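Local coordinates for protein alcohol oxidase (Myceliophthora thermophila, PDB 6F74) that binds FAD and probably oxidises alcohols or related substrates with molecular oxygen, as a VAO-type flavoprotein oxidase, at residues W85-D89 against L425-G430; W199-H205 against S299-H305; I206-W212 against S231-I237. All blocks are in the same frame, centred on the assembly; numbering follows the deposited sequence.

Contact 1: W85-D89 against L425-G430; sequences WTDQD and LHDPVG. With FAD (flavin-adenine dinucleotide), chain I.
In the flavin pocket of this VAO-type FAD-binding fold, a loop leading into a helix and a loop from far along the chain close on the dimethylbenzene edge: Q88 OE1 lies 3.2 Å and V429 CG1 3.9 Å from FAD C7M. Segment 85-89 turns into helix 88-93, with D87 as N-cap, chi1 t, its OD2 accepting from F90 N. Segment 425-430 is irregular, mostly extended. The backbones come closest at T86 and V429, CA to CA 4.7 Å, where V429 N donates to T86 O at 3.0 Å; a CA-H...O contact from T86 CA to V429 O, 3.5 Å, backs this up. Q88, chi1 m and chi2 t, points toward the loop and donates from NE2 to D427 O at 2.8 Å, while a water bridges Q88 OE1 (2.7 Å) and L425 O (2.8 Å). Q88 CB makes an off-centre CH-pi contact with the H426 ring (chi1 t), 4.3 Å from its centroid. G430, phi/psi 94/4, calls for glycine: a CB would be jammed against the carbonyl O of V429 and would also clash with W85 CD1. W85, chi1 t, donates from NE1 to G430 O at 2.8 Å.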
loop_
_atom_site.group_PDB
_atom_site.type_symbol
_atom_site.label_atom_id
_atom_site.label_comp_id
_atom_site.label_asym_id
_atom_site.label_seq_id
_atom_site.Cartn_x
_atom_site.Cartn_y
_atom_site.Cartn_z
ATOM N N TRP A 85 -17.116 1.207 -10.627
ATOM C CA TRP A 85 -16.305 2.034 -9.736
ATOM C C TRP A 85 -15.599 1.267 -8.635
ATOM O O TRP A 85 -14.483 1.607 -8.235
ATOM C CB TRP A 85 -17.197 3.138 -9.095
ATOM C CG TRP A 85 -16.358 4.215 -8.411
ATOM C CD1 TRP A 85 -15.948 4.228 -7.105
ATOM C CD2 TRP A 85 -15.777 5.368 -9.017
ATOM N NE1 TRP A 85 -15.181 5.327 -6.859
ATOM C CE2 TRP A 85 -15.058 6.046 -8.014
ATOM C CE3 TRP A 85 -15.799 5.899 -10.303
ATOM C CZ2 TRP A 85 -14.365 7.256 -8.255
ATOM C CZ3 TRP A 85 -15.114 7.098 -10.549
ATOM C CH2 TRP A 85 -14.393 7.744 -9.531
ATOM N N THR A 86 -16.251 0.232 -8.116
ATOM C CA THR A 86 -15.681 -0.560 -7.042
ATOM C C THR A 86 -14.717 -1.669 -7.536
ATOM O O THR A 86 -14.118 -2.394 -6.716
ATOM C CB THR A 86 -16.822 -1.118 -6.149
ATOM O OG1 THR A 86 -17.828 -1.728 -6.989
ATOM C CG2 THR A 86 -17.494 0.030 -5.320
ATOM N N ASP A 87 -14.488 -1.784 -8.843
ATOM C CA ASP A 87 -13.685 -2.888 -9.393
ATOM C C ASP A 87 -12.236 -2.492 -9.645
ATOM O O ASP A 87 -11.957 -1.496 -10.309
ATOM C CB ASP A 87 -14.270 -3.385 -10.691
ATOM C CG ASP A 87 -13.407 -4.454 -11.310
ATOM O OD1 ASP A 87 -13.186 -5.456 -10.628
ATOM O OD2 ASP A 87 -12.876 -4.267 -12.426
ATOM N N GLN A 88 -11.319 -3.299 -9.152
ATOM C CA GLN A 88 -9.904 -2.908 -9.163
ATOM C C GLN A 88 -9.326 -2.821 -10.597
ATOM O O GLN A 88 -8.489 -1.945 -10.867
ATOM C CB GLN A 88 -9.069 -3.878 -8.344
ATOM C CG GLN A 88 -9.437 -3.906 -6.875
ATOM C CD GLN A 88 -8.573 -4.853 -6.049
ATOM O OE1 GLN A 88 -7.420 -5.083 -6.361
ATOM N NE2 GLN A 88 -9.123 -5.359 -4.957
ATOM N N ASP A 89 -9.772 -3.731 -11.483
ATOM C CA ASP A 89 -9.281 -3.776 -12.857
ATOM C C ASP A 89 -9.784 -2.565 -13.634
ATOM O O ASP A 89 -9.030 -1.959 -14.437
ATOM C CB ASP A 89 -9.715 -5.054 -13.596
ATOM C CG ASP A 89 -8.990 -6.282 -13.105
ATOM O OD1 ASP A 89 -7.976 -6.137 -12.391
ATOM O OD2 ASP A 89 -9.439 -7.400 -13.404
ATOM N N LEU A 425 -6.656 -11.605 -2.739
ATOM C CA LEU A 425 -7.904 -10.861 -2.620
ATOM C C LEU A 425 -8.106 -9.869 -3.769
ATOM O O LEU A 425 -7.136 -9.287 -4.313
ATOM C CB LEU A 425 -7.955 -10.129 -1.273
ATOM C CG LEU A 425 -7.800 -10.993 -0.009
ATOM C CD1 LEU A 425 -7.800 -10.155 1.242
ATOM C CD2 LEU A 425 -8.886 -12.094 0.088
ATOM N N HIS A 426 -9.371 -9.704 -4.126
ATOM C CA HIS A 426 -9.803 -8.747 -5.136
ATOM C C HIS A 426 -11.065 -8.092 -4.529
ATOM O O HIS A 426 -12.151 -8.179 -5.080
ATOM C CB HIS A 426 -10.157 -9.509 -6.415
ATOM C CG HIS A 426 -10.307 -8.631 -7.619
ATOM N ND1 HIS A 426 -11.359 -7.744 -7.817
ATOM C CD2 HIS A 426 -9.513 -8.520 -8.710
ATOM C CE1 HIS A 426 -11.175 -7.095 -8.959
ATOM N NE2 HIS A 426 -10.097 -7.595 -9.552
ATOM N N ASP A 427 -10.903 -7.469 -3.366
ATOM C CA ASP A 427 -12.022 -6.876 -2.645
ATOM C C ASP A 427 -12.505 -5.581 -3.311
ATOM O O ASP A 427 -11.765 -4.971 -4.098
ATOM C CB ASP A 427 -11.591 -6.585 -1.202
ATOM C CG ASP A 427 -11.512 -7.844 -0.354
ATOM O OD1 ASP A 427 -12.146 -8.876 -0.719
ATOM O OD2 ASP A 427 -10.823 -7.787 0.684
ATOM N N PRO A 428 -13.722 -5.138 -2.965
ATOM C CA PRO A 428 -14.200 -3.866 -3.518
ATOM C C PRO A 428 -13.348 -2.701 -3.054
ATOM O O PRO A 428 -12.866 -2.724 -1.930
ATOM C CB PRO A 428 -15.641 -3.749 -2.976
ATOM C CG PRO A 428 -15.996 -5.148 -2.538
ATOM C CD PRO A 428 -14.705 -5.722 -2.021
ATOM N N VAL A 429 -13.186 -1.703 -3.920
ATOM C CA VAL A 429 -12.338 -0.522 -3.684
ATOM C C VAL A 429 -13.160 0.728 -4.073
ATOM O O VAL A 429 -14.387 0.678 -4.075
ATOM C CB VAL A 429 -11.034 -0.597 -4.508
ATOM C CG1 VAL A 429 -10.161 -1.748 -4.009
ATOM C CG2 VAL A 429 -11.320 -0.754 -5.998
ATOM N N GLY A 430 -12.511 1.848 -4.379
ATOM C CA GLY A 430 -13.194 3.037 -4.865
ATOM C C GLY A 430 -13.599 4.092 -3.839
ATOM O O GLY A 430 -14.264 5.114 -4.194
HETATM P PA FAD I . 0.987 3.531 -7.633
HETATM O O1A FAD I . -0.179 4.413 -7.195
HETATM O O2A FAD I . 1.102 3.258 -9.099
HETATM O O5B FAD I . 2.308 4.208 -7.094
HETATM C C5B FAD I . 2.510 4.319 -5.712
HETATM C C4B FAD I . 3.681 5.252 -5.459
HETATM O O4B FAD I . 4.829 4.629 -6.010
HETATM C C3B FAD I . 3.607 6.609 -6.113
HETATM O O3B FAD I . 4.370 7.513 -5.305
HETATM C C2B FAD I . 4.350 6.440 -7.415
HETATM O O2B FAD I . 5.036 7.609 -7.882
HETATM C C1B FAD I . 5.391 5.418 -7.048
HETATM N N9A FAD I . 5.816 4.510 -8.118
HETATM C C8A FAD I . 5.084 3.540 -8.684
HETATM N N7A FAD I . 5.803 2.873 -9.607
HETATM C C5A FAD I . 7.014 3.423 -9.619
HETATM C C6A FAD I . 8.242 3.160 -10.369
HETATM N N6A FAD I . 8.216 2.151 -11.270
HETATM N N1A FAD I . 9.314 3.955 -10.117
HETATM C C2A FAD I . 9.258 4.952 -9.196
HETATM N N3A FAD I . 8.158 5.232 -8.450
HETATM C C4A FAD I . 7.031 4.496 -8.630
HETATM N N1 FAD I . 0.037 -3.221 0.376
HETATM C C2 FAD I . 0.520 -4.243 1.119
HETATM O O2 FAD I . 1.603 -4.082 1.737
HETATM N N3 FAD I . -0.108 -5.434 1.194
HETATM C C4 FAD I . -1.272 -5.676 0.567
HETATM O O4 FAD I . -1.862 -6.774 0.654
HETATM C C4X FAD I . -1.879 -4.605 -0.252
HETATM N N5 FAD I . -3.049 -4.787 -0.896
HETATM C C5X FAD I . -3.576 -3.788 -1.647
HETATM C C6 FAD I . -4.777 -4.000 -2.323
HETATM C C7 FAD I . -5.346 -3.021 -3.117
HETATM C C7M FAD I . -6.658 -3.409 -3.755
HETATM C C8 FAD I . -4.656 -1.709 -3.272
HETATM C C8M FAD I . -5.187 -0.594 -4.163
HETATM C C9 FAD I . -3.470 -1.484 -2.580
HETATM C C9A FAD I . -2.881 -2.472 -1.772
HETATM N N10 FAD I . -1.653 -2.288 -1.078
HETATM C C10 FAD I . -1.136 -3.338 -0.306
HETATM C "C1'" FAD I . -0.926 -0.997 -1.059
HETATM C "C2'" FAD I . 0.232 -0.782 -1.976
HETATM O "O2'" FAD I . 1.373 -1.376 -1.361
HETATM C "C3'" FAD I . 0.492 0.722 -2.118
HETATM O "O3'" FAD I . -0.707 1.435 -2.472
HETATM C "C4'" FAD I . 1.587 1.014 -3.134
HETATM O "O4'" FAD I . 1.797 2.426 -3.219
HETATM C "C5'" FAD I . 1.241 0.443 -4.501
HETATM O "O5'" FAD I . 2.277 0.715 -5.428
HETATM P P FAD I . 1.781 0.832 -6.927
HETATM O O1P FAD I . 0.903 -0.340 -7.267
HETATM O O2P FAD I . 2.995 1.116 -7.746
HETATM O O3P FAD I . 0.843 2.145 -6.802
HETATM O O HOH W 1 -6.249 -7.530 -6.242
#

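Contact 2: W199-H205 against S299-H305; sequences WTGSAIH and SQHIKVH
Strands 203-208 and 296-306 pair antiparallel in an antiparallel sheet of the FAD-binding part of the VAO-type fold; the axes of the pieces 203-205 and 299-303 come within 4.7 Å, N-to-C directions at 165°. S299 lies a few residues into the strand; a water links its OG (2.7 Å) to H205 NE2 (2.8 Å). H301, chi1 m, faces H205, chi1 t, as a non-hydrogen-bonded pair, CA to CA 4.5 Å, and the imidazoles form an offset stack with centroids 4.0 Å apart and planes at 21°. I302 and I204 are the hydrogen-bonded pair: I204 N to I302 O and I302 N to I204 O are both 3.0 Å, and both side chains turn to the face covered by helix 212-221. K303 pairs with A203, CA to CA 4.6 Å, and lays CG over the W199 five-membered ring, 3.6 Å from its centroid. V304 N donates to S202 O at 3.2 Å. Finally, W199 and H305 form an offset edge-to-face pair, centroids 5.4 Å apart and planes at 62°, the closest atoms being W199 CH2 and H305 CE1 at 3.8 Å.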
loop_
_atom_site.group_PDB
_atom_site.type_symbol
_atom_site.label_atom_id
_atom_site.label_comp_id
_atom_site.label_asym_id
_atom_site.label_seq_id
_atom_site.Cartn_x
_atom_site.Cartn_y
_atom_site.Cartn_z
ATOM N N TRP A 199 23.360 -14.049 -1.690
ATOM C CA TRP A 199 22.190 -14.826 -2.073
ATOM C C TRP A 199 22.546 -15.692 -3.267
ATOM O O TRP A 199 22.815 -15.163 -4.349
ATOM C CB TRP A 199 21.019 -13.906 -2.428
ATOM C CG TRP A 199 19.761 -14.652 -2.825
ATOM C CD1 TRP A 199 19.227 -14.761 -4.082
ATOM C CD2 TRP A 199 18.888 -15.377 -1.954
ATOM N NE1 TRP A 199 18.081 -15.519 -4.051
ATOM C CE2 TRP A 199 17.847 -15.908 -2.757
ATOM C CE3 TRP A 199 18.891 -15.642 -0.576
ATOM C CZ2 TRP A 199 16.813 -16.680 -2.225
ATOM C CZ3 TRP A 199 17.857 -16.422 -0.043
ATOM C CH2 TRP A 199 16.856 -16.952 -0.881
ATOM N N THR A 200 22.527 -17.017 -3.072
ATOM C CA THR A 200 22.790 -17.942 -4.184
ATOM C C THR A 200 21.552 -18.813 -4.460
ATOM O O THR A 200 21.647 -19.871 -5.110
ATOM C CB THR A 200 24.017 -18.807 -3.894
ATOM O OG1 THR A 200 23.814 -19.424 -2.610
ATOM C CG2 THR A 200 25.349 -17.968 -3.980
ATOM N N GLY A 201 20.397 -18.351 -3.971
ATOM C CA GLY A 201 19.131 -18.993 -4.268
ATOM C C GLY A 201 18.564 -18.489 -5.568
ATOM O O GLY A 201 19.243 -17.767 -6.331
ATOM N N SER A 202 17.312 -18.873 -5.831
ATOM C CA SER A 202 16.636 -18.488 -7.058
ATOM C C SER A 202 16.169 -17.028 -7.019
ATOM O O SER A 202 16.159 -16.378 -5.956
ATOM C CB SER A 202 15.456 -19.427 -7.328
ATOM O OG SER A 202 15.856 -20.781 -7.466
ATOM N N ALA A 203 15.804 -16.521 -8.193
ATOM C CA ALA A 203 15.264 -15.174 -8.313
ATOM C C ALA A 203 14.259 -15.027 -9.448
ATOM O O ALA A 203 14.153 -15.914 -10.308
ATOM C CB ALA A 203 16.377 -14.174 -8.454
ATOM N N ILE A 204 13.505 -13.915 -9.410
ATOM C CA ILE A 204 12.709 -13.488 -10.548
ATOM C C ILE A 204 13.164 -12.100 -10.999
ATOM O O ILE A 204 13.253 -11.169 -10.184
ATOM C CB ILE A 204 11.189 -13.577 -10.287
ATOM C CG1 ILE A 204 10.789 -15.048 -10.125
ATOM C CG2 ILE A 204 10.421 -12.962 -11.446
ATOM C CD1 ILE A 204 9.300 -15.358 -9.968
ATOM N N HIS A 205 13.478 -11.983 -12.298
ATOM C CA HIS A 205 13.731 -10.696 -12.930
ATOM C C HIS A 205 12.391 -10.109 -13.324
ATOM O O HIS A 205 11.749 -10.561 -14.272
ATOM C CB HIS A 205 14.653 -10.850 -14.148
ATOM C CG HIS A 205 15.106 -9.536 -14.727
ATOM N ND1 HIS A 205 15.843 -9.430 -15.885
ATOM C CD2 HIS A 205 14.821 -8.271 -14.346
ATOM C CE1 HIS A 205 16.049 -8.156 -16.156
ATOM N NE2 HIS A 205 15.436 -7.430 -15.240
ATOM N N SER A 299 13.120 -1.921 -13.407
ATOM C CA SER A 299 13.101 -3.355 -13.166
ATOM C C SER A 299 13.642 -3.639 -11.777
ATOM O O SER A 299 14.399 -2.847 -11.227
ATOM C CB SER A 299 13.960 -4.066 -14.214
ATOM O OG SER A 299 15.322 -3.936 -13.873
ATOM N N GLN A 300 13.265 -4.778 -11.215
ATOM C CA GLN A 300 13.945 -5.291 -10.022
ATOM C C GLN A 300 14.150 -6.787 -10.189
ATOM O O GLN A 300 13.447 -7.478 -10.950
ATOM C CB GLN A 300 13.161 -5.025 -8.712
ATOM C CG GLN A 300 13.045 -3.540 -8.290
ATOM C CD GLN A 300 12.135 -3.291 -7.070
ATOM O OE1 GLN A 300 11.241 -4.085 -6.787
ATOM N NE2 GLN A 300 12.391 -2.207 -6.336
ATOM N N HIS A 301 15.149 -7.277 -9.475
ATOM C CA HIS A 301 15.296 -8.696 -9.243
ATOM C C HIS A 301 14.870 -8.954 -7.793
ATOM O O HIS A 301 15.322 -8.236 -6.902
ATOM C CB HIS A 301 16.748 -9.117 -9.406
ATOM C CG HIS A 301 17.243 -9.126 -10.817
ATOM N ND1 HIS A 301 17.213 -8.020 -11.644
ATOM C CD2 HIS A 301 17.870 -10.101 -11.511
ATOM C CE1 HIS A 301 17.786 -8.325 -12.805
ATOM N NE2 HIS A 301 18.184 -9.588 -12.754
ATOM N N ILE A 302 14.032 -9.976 -7.558
ATOM C CA ILE A 302 13.623 -10.384 -6.213
ATOM C C ILE A 302 14.090 -11.800 -5.883
ATOM O O ILE A 302 14.091 -12.670 -6.746
ATOM C CB ILE A 302 12.086 -10.314 -5.989
ATOM C CG1 ILE A 302 11.332 -11.106 -7.060
ATOM C CG2 ILE A 302 11.622 -8.861 -5.944
ATOM C CD1 ILE A 302 9.889 -11.419 -6.716
ATOM N N LYS A 303 14.452 -12.023 -4.618
ATOM C CA LYS A 303 14.614 -13.375 -4.086
ATOM C C LYS A 303 13.297 -14.108 -4.218
ATOM O O LYS A 303 12.217 -13.530 -3.984
ATOM C CB LYS A 303 14.965 -13.350 -2.602
ATOM C CG LYS A 303 16.295 -12.767 -2.261
ATOM C CD LYS A 303 16.524 -12.803 -0.751
ATOM C CE LYS A 303 17.710 -11.950 -0.314
ATOM N NZ LYS A 303 17.365 -11.286 1.030
ATOM N N VAL A 304 13.376 -15.368 -4.618
ATOM C CA VAL A 304 12.235 -16.285 -4.501
ATOM C C VAL A 304 12.704 -17.508 -3.732
ATOM O O VAL A 304 13.898 -17.798 -3.671
ATOM C CB VAL A 304 11.555 -16.623 -5.843
ATOM C CG1 VAL A 304 10.918 -15.367 -6.393
ATOM C CG2 VAL A 304 12.508 -17.240 -6.856
ATOM N N HIS A 305 11.751 -18.194 -3.108
ATOM C CA HIS A 305 12.044 -19.140 -2.046
ATOM C C HIS A 305 11.477 -20.521 -2.346
ATOM O O HIS A 305 10.425 -20.610 -2.959
ATOM C CB HIS A 305 11.469 -18.579 -0.745
ATOM C CG HIS A 305 12.057 -17.261 -0.365
ATOM N ND1 HIS A 305 13.200 -17.143 0.393
ATOM C CD2 HIS A 305 11.677 -16.001 -0.676
ATOM C CE1 HIS A 305 13.495 -15.865 0.531
ATOM N NE2 HIS A 305 12.589 -15.147 -0.110
HETATM O O HOH W 2 16.574 -5.023 -16.048
#

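Contact 3: I206-W212 against S231-I237; sequences IDGAYQW and SPSPGAI. With FAD (flavin-adenine dinucleotide), chain I.
Q211, chi1 m and chi2 t, reaches across with NE2 to donate to S233 O at 2.7 Å; a water joins that NE2 (3.2 Å) to S233 OG (2.9 Å), which is also hydrogen-bonded to H159 NE2. W212 has chi1 m and chi2 112°, and A236 CA sits over the face of its indole as a CH-pi contact, 4.0 Å from the five-membered ring centroid; the W240 ring packs edge-to-face with W212. I206, chi1 m, points toward the loop, putting CD1 4.1 Å from A236 CB and CG2 3.8 Å from I237 CG2. With chi1 p and chi2 t, I237 brings CD1 to 3.2 Å from G208 O. This loop, 231-237, is part of the FAD-binding site: G235 N donates to FAD O1P at 2.8 Å, a CB on G235 would crowd that oxygen, and P234 CG lies 3.6 Å from FAD C9A. The backbones meet in a single bridge, Q211 with G235, CA to CA 4.1 Å. A236 N donates to Y210 O at 2.8 Å and W212 N, beginning helix 212-221, to P234 O at 3.1 Å.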
loop_
_atom_site.group_PDB
_atom_site.type_symbol
_atom_site.label_atom_id
_atom_site.label_comp_id
_atom_site.label_asym_id
_atom_site.label_seq_id
_atom_site.Cartn_x
_atom_site.Cartn_y
_atom_site.Cartn_z
ATOM N N ILE A 206 11.939 -9.122 -12.558
ATOM C CA ILE A 206 10.706 -8.448 -12.905
ATOM C C ILE A 206 11.084 -7.290 -13.814
ATOM O O ILE A 206 11.418 -6.213 -13.322
ATOM C CB ILE A 206 9.953 -7.960 -11.661
ATOM C CG1 ILE A 206 9.791 -9.110 -10.655
ATOM C CG2 ILE A 206 8.593 -7.395 -12.058
ATOM C CD1 ILE A 206 9.209 -8.689 -9.307
ATOM N N ASP A 207 11.025 -7.516 -15.132
ATOM C CA ASP A 207 11.534 -6.586 -16.132
ATOM C C ASP A 207 10.402 -5.729 -16.664
ATOM O O ASP A 207 10.051 -5.781 -17.832
ATOM C CB ASP A 207 12.242 -7.363 -17.266
ATOM C CG ASP A 207 13.223 -6.511 -18.056
ATOM O OD1 ASP A 207 13.361 -5.274 -17.796
ATOM O OD2 ASP A 207 13.870 -7.100 -18.958
ATOM N N GLY A 208 9.830 -4.917 -15.777
ATOM C CA GLY A 208 8.724 -4.038 -16.130
ATOM C C GLY A 208 7.888 -3.696 -14.909
ATOM O O GLY A 208 8.077 -4.265 -13.836
ATOM N N ALA A 209 6.960 -2.752 -15.085
ATOM C CA ALA A 209 6.019 -2.374 -14.029
ATOM C C ALA A 209 4.854 -3.372 -13.966
ATOM O O ALA A 209 3.676 -3.024 -14.132
ATOM C CB ALA A 209 5.500 -0.991 -14.267
ATOM N N TYR A 210 5.216 -4.631 -13.711
ATOM C CA TYR A 210 4.252 -5.688 -13.582
ATOM C C TYR A 210 3.482 -5.561 -12.259
ATOM O O TYR A 210 3.893 -4.843 -11.338
ATOM C CB TYR A 210 4.946 -7.042 -13.721
ATOM C CG TYR A 210 5.335 -7.367 -15.135
ATOM C CD1 TYR A 210 4.414 -7.962 -16.009
ATOM C CD2 TYR A 210 6.613 -7.086 -15.619
ATOM C CE1 TYR A 210 4.741 -8.264 -17.308
ATOM C CE2 TYR A 210 6.964 -7.396 -16.927
ATOM C CZ TYR A 210 6.018 -7.979 -17.772
ATOM O OH TYR A 210 6.352 -8.303 -19.079
ATOM N N GLN A 211 2.349 -6.236 -12.214
ATOM C CA GLN A 211 1.550 -6.381 -10.993
ATOM C C GLN A 211 1.933 -7.706 -10.353
ATOM O O GLN A 211 2.608 -8.533 -10.985
ATOM C CB GLN A 211 0.077 -6.308 -11.326
ATOM C CG GLN A 211 -0.330 -4.939 -11.843
ATOM C CD GLN A 211 -1.693 -4.971 -12.522
ATOM O OE1 GLN A 211 -1.789 -5.375 -13.673
ATOM N NE2 GLN A 211 -2.741 -4.522 -11.826
ATOM N N TRP A 212 1.566 -7.886 -9.084
ATOM C CA TRP A 212 1.845 -9.155 -8.397
ATOM C C TRP A 212 1.230 -10.370 -9.097
ATOM O O TRP A 212 1.865 -11.450 -9.148
ATOM C CB TRP A 212 1.450 -9.112 -6.922
ATOM C CG TRP A 212 2.498 -8.400 -6.166
ATOM C CD1 TRP A 212 2.389 -7.206 -5.555
ATOM C CD2 TRP A 212 3.856 -8.825 -6.008
ATOM N NE1 TRP A 212 3.605 -6.847 -5.006
ATOM C CE2 TRP A 212 4.521 -7.826 -5.280
ATOM C CE3 TRP A 212 4.570 -9.953 -6.414
ATOM C CZ2 TRP A 212 5.864 -7.919 -4.937
ATOM C CZ3 TRP A 212 5.913 -10.048 -6.066
ATOM C CH2 TRP A 212 6.545 -9.035 -5.342
ATOM N N SER A 231 -3.132 -8.961 -2.004
ATOM C CA SER A 231 -3.904 -8.690 -3.196
ATOM C C SER A 231 -2.959 -8.697 -4.401
ATOM O O SER A 231 -1.873 -8.124 -4.323
ATOM C CB SER A 231 -4.549 -7.328 -3.065
ATOM O OG SER A 231 -5.438 -7.311 -1.934
ATOM N N PRO A 232 -3.353 -9.340 -5.523
ATOM C CA PRO A 232 -2.409 -9.412 -6.650
ATOM C C PRO A 232 -2.412 -8.254 -7.639
ATOM O O PRO A 232 -1.596 -8.258 -8.568
ATOM C CB PRO A 232 -2.841 -10.705 -7.392
ATOM C CG PRO A 232 -3.847 -11.346 -6.492
ATOM C CD PRO A 232 -4.485 -10.235 -5.768
ATOM N N SER A 233 -3.324 -7.301 -7.465
ATOM C CA SER A 233 -3.443 -6.162 -8.396
ATOM C C SER A 233 -2.374 -5.059 -8.253
ATOM O O SER A 233 -1.990 -4.447 -9.260
ATOM C CB SER A 233 -4.841 -5.556 -8.306
ATOM O OG SER A 233 -4.953 -4.385 -9.121
ATOM N N PRO A 234 -1.886 -4.782 -7.022
ATOM C CA PRO A 234 -0.864 -3.749 -6.887
ATOM C C PRO A 234 0.423 -4.045 -7.630
ATOM O O PRO A 234 0.735 -5.194 -7.879
ATOM C CB PRO A 234 -0.621 -3.711 -5.392
ATOM C CG PRO A 234 -1.920 -4.093 -4.816
ATOM C CD PRO A 234 -2.388 -5.191 -5.711
ATOM N N GLY A 235 1.165 -2.995 -7.940
ATOM C CA GLY A 235 2.450 -3.093 -8.652
ATOM C C GLY A 235 3.486 -3.835 -7.851
ATOM O O GLY A 235 3.481 -3.766 -6.594
ATOM N N ALA A 236 4.348 -4.573 -8.555
ATOM C CA ALA A 236 5.409 -5.343 -7.916
ATOM C C ALA A 236 6.641 -4.510 -7.592
ATOM O O ALA A 236 7.347 -4.848 -6.645
ATOM C CB ALA A 236 5.815 -6.518 -8.785
ATOM N N ILE A 237 6.918 -3.446 -8.352
ATOM C CA ILE A 237 8.203 -2.752 -8.220
ATOM C C ILE A 237 8.132 -1.255 -7.881
ATOM O O ILE A 237 9.169 -0.578 -7.946
ATOM C CB ILE A 237 9.135 -3.004 -9.448
ATOM C CG1 ILE A 237 8.657 -2.285 -10.714
ATOM C CG2 ILE A 237 9.250 -4.497 -9.685
ATOM C CD1 ILE A 237 9.677 -2.336 -11.831
HETATM P PA FAD I . 0.987 3.531 -7.633
HETATM O O1A FAD I . -0.179 4.413 -7.195
HETATM O O2A FAD I . 1.102 3.258 -9.099
HETATM O O5B FAD I . 2.308 4.208 -7.094
HETATM C C5B FAD I . 2.510 4.319 -5.712
HETATM C C4B FAD I . 3.681 5.252 -5.459
HETATM O O4B FAD I . 4.829 4.629 -6.010
HETATM C C3B FAD I . 3.607 6.609 -6.113
HETATM O O3B FAD I . 4.370 7.513 -5.305
HETATM C C2B FAD I . 4.350 6.440 -7.415
HETATM O O2B FAD I . 5.036 7.609 -7.882
HETATM C C1B FAD I . 5.391 5.418 -7.048
HETATM N N9A FAD I . 5.816 4.510 -8.118
HETATM C C8A FAD I . 5.084 3.540 -8.684
HETATM N N7A FAD I . 5.803 2.873 -9.607
HETATM C C5A FAD I . 7.014 3.423 -9.619
HETATM C C6A FAD I . 8.242 3.160 -10.369
HETATM N N6A FAD I . 8.216 2.151 -11.270
HETATM N N1A FAD I . 9.314 3.955 -10.117
HETATM C C2A FAD I . 9.258 4.952 -9.196
HETATM N N3A FAD I . 8.158 5.232 -8.450
HETATM C C4A FAD I . 7.031 4.496 -8.630
HETATM N N1 FAD I . 0.037 -3.221 0.376
HETATM C C2 FAD I . 0.520 -4.243 1.119
HETATM O O2 FAD I . 1.603 -4.082 1.737
HETATM N N3 FAD I . -0.108 -5.434 1.194
HETATM C C4 FAD I . -1.272 -5.676 0.567
HETATM O O4 FAD I . -1.862 -6.774 0.654
HETATM C C4X FAD I . -1.879 -4.605 -0.252
HETATM N N5 FAD I . -3.049 -4.787 -0.896
HETATM C C5X FAD I . -3.576 -3.788 -1.647
HETATM C C6 FAD I . -4.777 -4.000 -2.323
HETATM C C7 FAD I . -5.346 -3.021 -3.117
HETATM C C7M FAD I . -6.658 -3.409 -3.755
HETATM C C8 FAD I . -4.656 -1.709 -3.272
HETATM C C8M FAD I . -5.187 -0.594 -4.163
HETATM C C9 FAD I . -3.470 -1.484 -2.580
HETATM C C9A FAD I . -2.881 -2.472 -1.772
HETATM N N10 FAD I . -1.653 -2.288 -1.078
HETATM C C10 FAD I . -1.136 -3.338 -0.306
HETATM C "C1'" FAD I . -0.926 -0.997 -1.059
HETATM C "C2'" FAD I . 0.232 -0.782 -1.976
HETATM O "O2'" FAD I . 1.373 -1.376 -1.361
HETATM C "C3'" FAD I . 0.492 0.722 -2.118
HETATM O "O3'" FAD I . -0.707 1.435 -2.472
HETATM C "C4'" FAD I . 1.587 1.014 -3.134
HETATM O "O4'" FAD I . 1.797 2.426 -3.219
HETATM C "C5'" FAD I . 1.241 0.443 -4.501
HETATM O "O5'" FAD I . 2.277 0.715 -5.428
HETATM P P FAD I . 1.781 0.832 -6.927
HETATM O O1P FAD I . 0.903 -0.340 -7.267
HETATM O O2P FAD I . 2.995 1.116 -7.746
HETATM O O3P FAD I . 0.843 2.145 -6.802
HETATM O O HOH W 3 5.195 -2.319 -10.437
HETATM O O HOH W 4 -5.968 -4.471 -11.784
#

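How the contacts relate
Contact 3 sits between the other two. Its centre is 14 Å from that of contact 2 and 16 Å from that of contact 1, whereas the centres of contacts 1 and 2 lie 29 Å apart. Along the chain the closures fall one within another: 206-212/231-237 inside 199-205/299-305, and that inside 85-89/425-430. Contacts 2 and 3 both use strand 203-208, whose pairing with 296-306 carries on into contact 3 through a probable hydrogen bond, I206 N to Q300 O at 2.8 Å. Contacts 1 and 3 meet directly, Q88 OE1 lying 3.3 Å from S233 CB. Strand 203-208 thus leads from the antiparallel sheet to the flavin-binding loop 231-237, and contact 1 adds the loop 425-430 and the start of helix 88-93 to the same cofactor site.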